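Local coordinates for putative tetR-family transcriptional regulatory protein (Streptomyces coelicolor, PDB 2DG8) that probably binds operator DNA as a TetR-family dimer through N-terminal helix-turn-helix motifs and regulates transcription in response to a small-molecule ligand, at the interface of chains A and B. Sequence-based numbering; all coordinates share one arbitrary frame. Chains: chain A/B, putative tetR-family transcriptional regulatory protein.

Contact 1: the interface of chains A and B. Residues chain A 172-173, 176; chain B 143, 146, 177-179.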
loop_
_atom_site.group_PDB
_atom_site.type_symbol
_atom_site.label_atom_id
_atom_site.label_comp_id
_atom_site.label_asym_id
_atom_site.label_seq_id
_atom_site.Cartn_x
_atom_site.Cartn_y
_atom_site.Cartn_z
ATOM N N GLU A 172 20.028 7.286 -3.227
ATOM C CA GLU A 172 20.655 7.560 -1.936
ATOM C C GLU A 172 20.055 6.711 -0.814
ATOM O O GLU A 172 20.780 6.167 0.011
ATOM C CB GLU A 172 20.525 9.044 -1.559
ATOM C CG GLU A 172 21.409 9.434 -0.379
ATOM C CD GLU A 172 21.254 10.885 0.030
ATOM O OE1 GLU A 172 20.206 11.240 0.612
ATOM O OE2 GLU A 172 22.182 11.679 -0.237
ATOM N N ALA A 173 18.731 6.609 -0.773
ATOM C CA ALA A 173 18.072 5.817 0.272
ATOM C C ALA A 173 18.540 4.375 0.145
ATOM O O ALA A 173 18.843 3.704 1.135
ATOM C CB ALA A 173 16.551 5.892 0.125
ATOM N N ARG A 176 22.061 4.047 1.388
ATOM C CA ARG A 176 22.066 4.090 2.845
ATOM C C ARG A 176 21.568 2.791 3.507
ATOM O O ARG A 176 22.243 2.245 4.384
ATOM C CB ARG A 176 21.272 5.325 3.315
ATOM C CG ARG A 176 22.162 6.578 3.353
ATOM C CD ARG A 176 21.490 7.921 3.027
ATOM N NE ARG A 176 20.662 8.461 4.097
ATOM C CZ ARG A 176 20.478 9.762 4.323
ATOM N NH1 ARG A 176 19.698 10.159 5.320
ATOM N NH2 ARG A 176 21.085 10.671 3.575
ATOM N N THR B 143 16.531 13.438 4.357
ATOM C CA THR B 143 16.440 12.290 5.242
ATOM C C THR B 143 15.001 12.056 5.686
ATOM O O THR B 143 14.531 10.917 5.717
ATOM C CB THR B 143 17.365 12.478 6.469
ATOM O OG1 THR B 143 18.727 12.519 6.024
ATOM C CG2 THR B 143 17.204 11.332 7.455
ATOM N N GLN B 146 13.150 10.256 2.872
ATOM C CA GLN B 146 13.543 8.852 2.740
ATOM C C GLN B 146 12.962 8.046 3.896
ATOM O O GLN B 146 12.504 6.915 3.730
ATOM C CB GLN B 146 15.080 8.710 2.759
ATOM C CG GLN B 146 15.812 9.448 1.644
ATOM C CD GLN B 146 17.336 9.404 1.800
ATOM O OE1 GLN B 146 17.932 8.330 1.965
ATOM N NE2 GLN B 146 17.972 10.570 1.731
ATOM N N ILE B 177 18.905 4.563 7.318
ATOM C CA ILE B 177 18.300 5.592 6.487
ATOM C C ILE B 177 18.524 6.993 7.069
ATOM O O ILE B 177 18.577 7.971 6.329
ATOM C CB ILE B 177 16.777 5.312 6.297
ATOM C CG1 ILE B 177 16.337 5.758 4.904
ATOM C CG2 ILE B 177 15.958 6.018 7.373
ATOM C CD1 ILE B 177 16.921 4.911 3.790
ATOM N N THR B 178 18.663 7.087 8.388
ATOM C CA THR B 178 18.902 8.375 9.028
ATOM C C THR B 178 20.393 8.585 9.301
ATOM O O THR B 178 20.767 9.421 10.122
ATOM C CB THR B 178 18.137 8.517 10.365
ATOM O OG1 THR B 178 18.547 7.485 11.270
ATOM C CG2 THR B 178 16.633 8.438 10.128
ATOM N N THR B 179 21.241 7.826 8.614
ATOM C CA THR B 179 22.681 7.970 8.795
ATOM C C THR B 179 23.161 9.178 8.007
ATOM O O THR B 179 22.946 9.265 6.796
ATOM C CB THR B 179 23.436 6.706 8.334
ATOM O OG1 THR B 179 23.192 5.649 9.270
ATOM C CG2 THR B 179 24.934 6.969 8.245
#
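Helices 141-159 and 167-177 of the two chains, probably the four-helix dimer interface typical of TetR regulators, bring A:Arg176 against B:Thr143 and B:Ile177. NH1 of the A:Arg176 guanidinium is gripped twice. It donates to the B:Thr143 hydroxyl OG1 at 2.6 Å and to the B:Ile177 carbonyl O at 2.7 Å. Both acceptors lie nearly in the guanidinium plane, and both bonds are fairly straight. NE adds a weak bond to the same carbonyl. The arginine chain bends at chi2 and chi3 (147° and 76°), which turns the flat group onto this last turn of the partner helix. One guanidinium face is covered by the backbone O of B:Thr179, 3.5 Å from CZ of A:Arg176. The amide NE2 of B:Gln146 lies over the rim of the opposite face. That NE2 also donates to the carboxylate OE1 of A:Glu172, at 2.6 Å. The bond is bent, uses the anti lone pair of OE1 and leaves the amide plane by 29°. Within chain A, the same OE1 forms a salt bridge with NH2 of A:Arg176 at 3.1 Å. A:Glu172 probably helps to position the arginine. An alanine in place of A:Arg176 would probably leave the B:Ile177 carbonyl and the B:Thr143 hydroxyl without this donor, and A:Glu172 without its salt-bridge partner. Beside the polar group, CB of A:Ala173 packs on CG of B:Gln146 at 3.9 Å, and CD1 of B:Ile177 reaches the alanine backbone. The site lies at the C-terminal end of helix 167-177 in both chains, against the start of B helix 141-159.

Contact 2: the interface of chains A and B. Residues chain A 108, 111, 128, 152; chain B 108, 156-157, 160.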
loop_
_atom_site.group_PDB
_atom_site.type_symbol
_atom_site.label_atom_id
_atom_site.label_comp_id
_atom_site.label_asym_id
_atom_site.label_seq_id
_atom_site.Cartn_x
_atom_site.Cartn_y
_atom_site.Cartn_z
ATOM N N GLN A 108 -2.460 -2.711 -4.903
ATOM C CA GLN A 108 -3.244 -2.137 -3.814
ATOM C C GLN A 108 -4.501 -2.948 -3.500
ATOM O O GLN A 108 -4.910 -3.033 -2.342
ATOM C CB GLN A 108 -3.607 -0.680 -4.126
ATOM C CG GLN A 108 -2.379 0.217 -4.309
ATOM C CD GLN A 108 -1.444 0.192 -3.102
ATOM O OE1 GLN A 108 -0.228 0.186 -3.253
ATOM N NE2 GLN A 108 -2.012 0.188 -1.907
ATOM N N TYR A 111 -3.373 -5.810 -1.289
ATOM C CA TYR A 111 -3.058 -5.353 0.065
ATOM C C TYR A 111 -4.313 -5.108 0.905
ATOM O O TYR A 111 -4.324 -5.398 2.100
ATOM C CB TYR A 111 -2.212 -4.077 0.008
ATOM C CG TYR A 111 -0.802 -4.299 -0.479
ATOM C CD1 TYR A 111 0.038 -3.225 -0.759
ATOM C CD2 TYR A 111 -0.302 -5.589 -0.655
ATOM C CE1 TYR A 111 1.342 -3.432 -1.203
ATOM C CE2 TYR A 111 0.986 -5.804 -1.094
ATOM C CZ TYR A 111 1.805 -4.729 -1.367
ATOM O OH TYR A 111 3.080 -4.959 -1.802
ATOM N N MET A 128 6.497 -11.425 -0.484
ATOM C CA MET A 128 7.653 -10.789 0.142
ATOM C C MET A 128 8.853 -11.728 0.207
ATOM O O MET A 128 9.993 -11.298 0.057
ATOM C CB MET A 128 7.301 -10.316 1.555
ATOM C CG MET A 128 6.293 -9.181 1.602
ATOM S SD MET A 128 6.006 -8.616 3.296
ATOM C CE MET A 128 4.852 -9.822 3.876
ATOM N N GLU A 152 9.297 -1.057 -1.136
ATOM C CA GLU A 152 7.848 -0.989 -0.998
ATOM C C GLU A 152 7.411 0.454 -0.753
ATOM O O GLU A 152 6.530 0.972 -1.433
ATOM C CB GLU A 152 7.399 -1.862 0.176
ATOM C CG GLU A 152 5.905 -2.018 0.301
ATOM C CD GLU A 152 5.352 -3.024 -0.691
ATOM O OE1 GLU A 152 5.810 -4.190 -0.672
ATOM O OE2 GLU A 152 4.466 -2.650 -1.486
ATOM N N GLN B 108 -5.288 1.473 3.514
ATOM C CA GLN B 108 -5.265 0.700 2.272
ATOM C C GLN B 108 -6.363 1.149 1.316
ATOM O O GLN B 108 -6.141 1.228 0.114
ATOM C CB GLN B 108 -5.385 -0.806 2.553
ATOM C CG GLN B 108 -4.229 -1.381 3.372
ATOM C CD GLN B 108 -2.856 -1.046 2.783
ATOM O OE1 GLN B 108 -2.552 -1.375 1.633
ATOM N NE2 GLN B 108 -2.023 -0.388 3.580
ATOM N N LEU B 156 3.704 -1.466 6.334
ATOM C CA LEU B 156 2.960 -2.368 5.459
ATOM C C LEU B 156 3.501 -3.799 5.544
ATOM O O LEU B 156 2.729 -4.756 5.640
ATOM C CB LEU B 156 3.012 -1.847 4.012
ATOM C CG LEU B 156 2.093 -2.404 2.908
ATOM C CD1 LEU B 156 2.728 -3.600 2.226
ATOM C CD2 LEU B 156 0.739 -2.766 3.501
ATOM N N HIS B 157 4.821 -3.955 5.526
ATOM C CA HIS B 157 5.389 -5.298 5.613
ATOM C C HIS B 157 5.100 -5.999 6.945
ATOM O O HIS B 157 4.907 -7.215 6.974
ATOM C CB HIS B 157 6.894 -5.271 5.340
ATOM C CG HIS B 157 7.231 -5.226 3.883
ATOM N ND1 HIS B 157 8.512 -5.406 3.410
ATOM C CD2 HIS B 157 6.445 -5.077 2.792
ATOM C CE1 HIS B 157 8.500 -5.381 2.089
ATOM N NE2 HIS B 157 7.258 -5.183 1.688
ATOM N N LEU B 160 1.037 -6.934 6.769
ATOM C CA LEU B 160 0.578 -7.971 5.849
ATOM C C LEU B 160 1.408 -9.247 5.849
ATOM O O LEU B 160 1.330 -10.058 4.920
ATOM C CB LEU B 160 0.505 -7.403 4.432
ATOM C CG LEU B 160 -0.472 -6.241 4.249
ATOM C CD1 LEU B 160 -0.566 -5.893 2.774
ATOM C CD2 LEU B 160 -1.845 -6.627 4.793
#
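A methyl of B:Leu156 sits over the face of the A:Tyr111 ring in a mixed apolar and polar patch of the probable dimer interface. This methyl, B:Leu156 CD1, lies 3.7 Å from CE1 of A:Tyr111. Methyl CD1 of B:Leu160 comes up on the same side, nearer CG and CD2, 3.5 Å from CD2 of A:Tyr111. Two leucine methyls of chain B thus share one side of the ring. Its phenol OH donates to the carboxylate OE2 of A:Glu152 at 2.7 Å, on the syn side but well tilted from the carboxylate plane. The other oxygen, OE1, accepts from the B:His157 imidazole NE2 at 2.9 Å, on the anti side and close to the ring plane. One carboxylate is therefore fixed from both chains. With chi2 near 78°, the bent A:Glu152 chain brings its carboxylate to the histidine, whose ring plane stands 69° from it. A nearby carboxylate would probably favour a protonated imidazole. Thioether SD of A:Met128 lies over one face of B:His157, 3.6 Å from CD2, as the two side chains run past each other in opposite directions. The packing loosens between the glutamines. NE2 of A:Gln108 and OE1 of B:Gln108 stay 3.9 Å apart, and A:Gln108 loses little surface to the partner. OE1 of B:Gln108 still touches CB of A:Tyr111, at 3.2 Å. Here helices 101-116, 121-135 and 141-159 of chain A face B helices 101-116 and 141-159, with B:Leu160 just beyond the latter.

The centres of contact 1 and contact 2 lie about 21 Å apart along one two-fold symmetric interface. Helix 141-159 joins them. In chain B, its beginning serves contact 1 and its last turn serves contact 2, while chain A lends the same helix to contact 2. Contact 1 adds helix 167-177, and contact 2 adds helices 101-116 and 121-135. Exchange of the chains repeats both sites. Such a spread of polar anchors and apolar packing would probably fix the relative placement of the two subunits, and with it the spacing of the N-terminal DNA-binding helices.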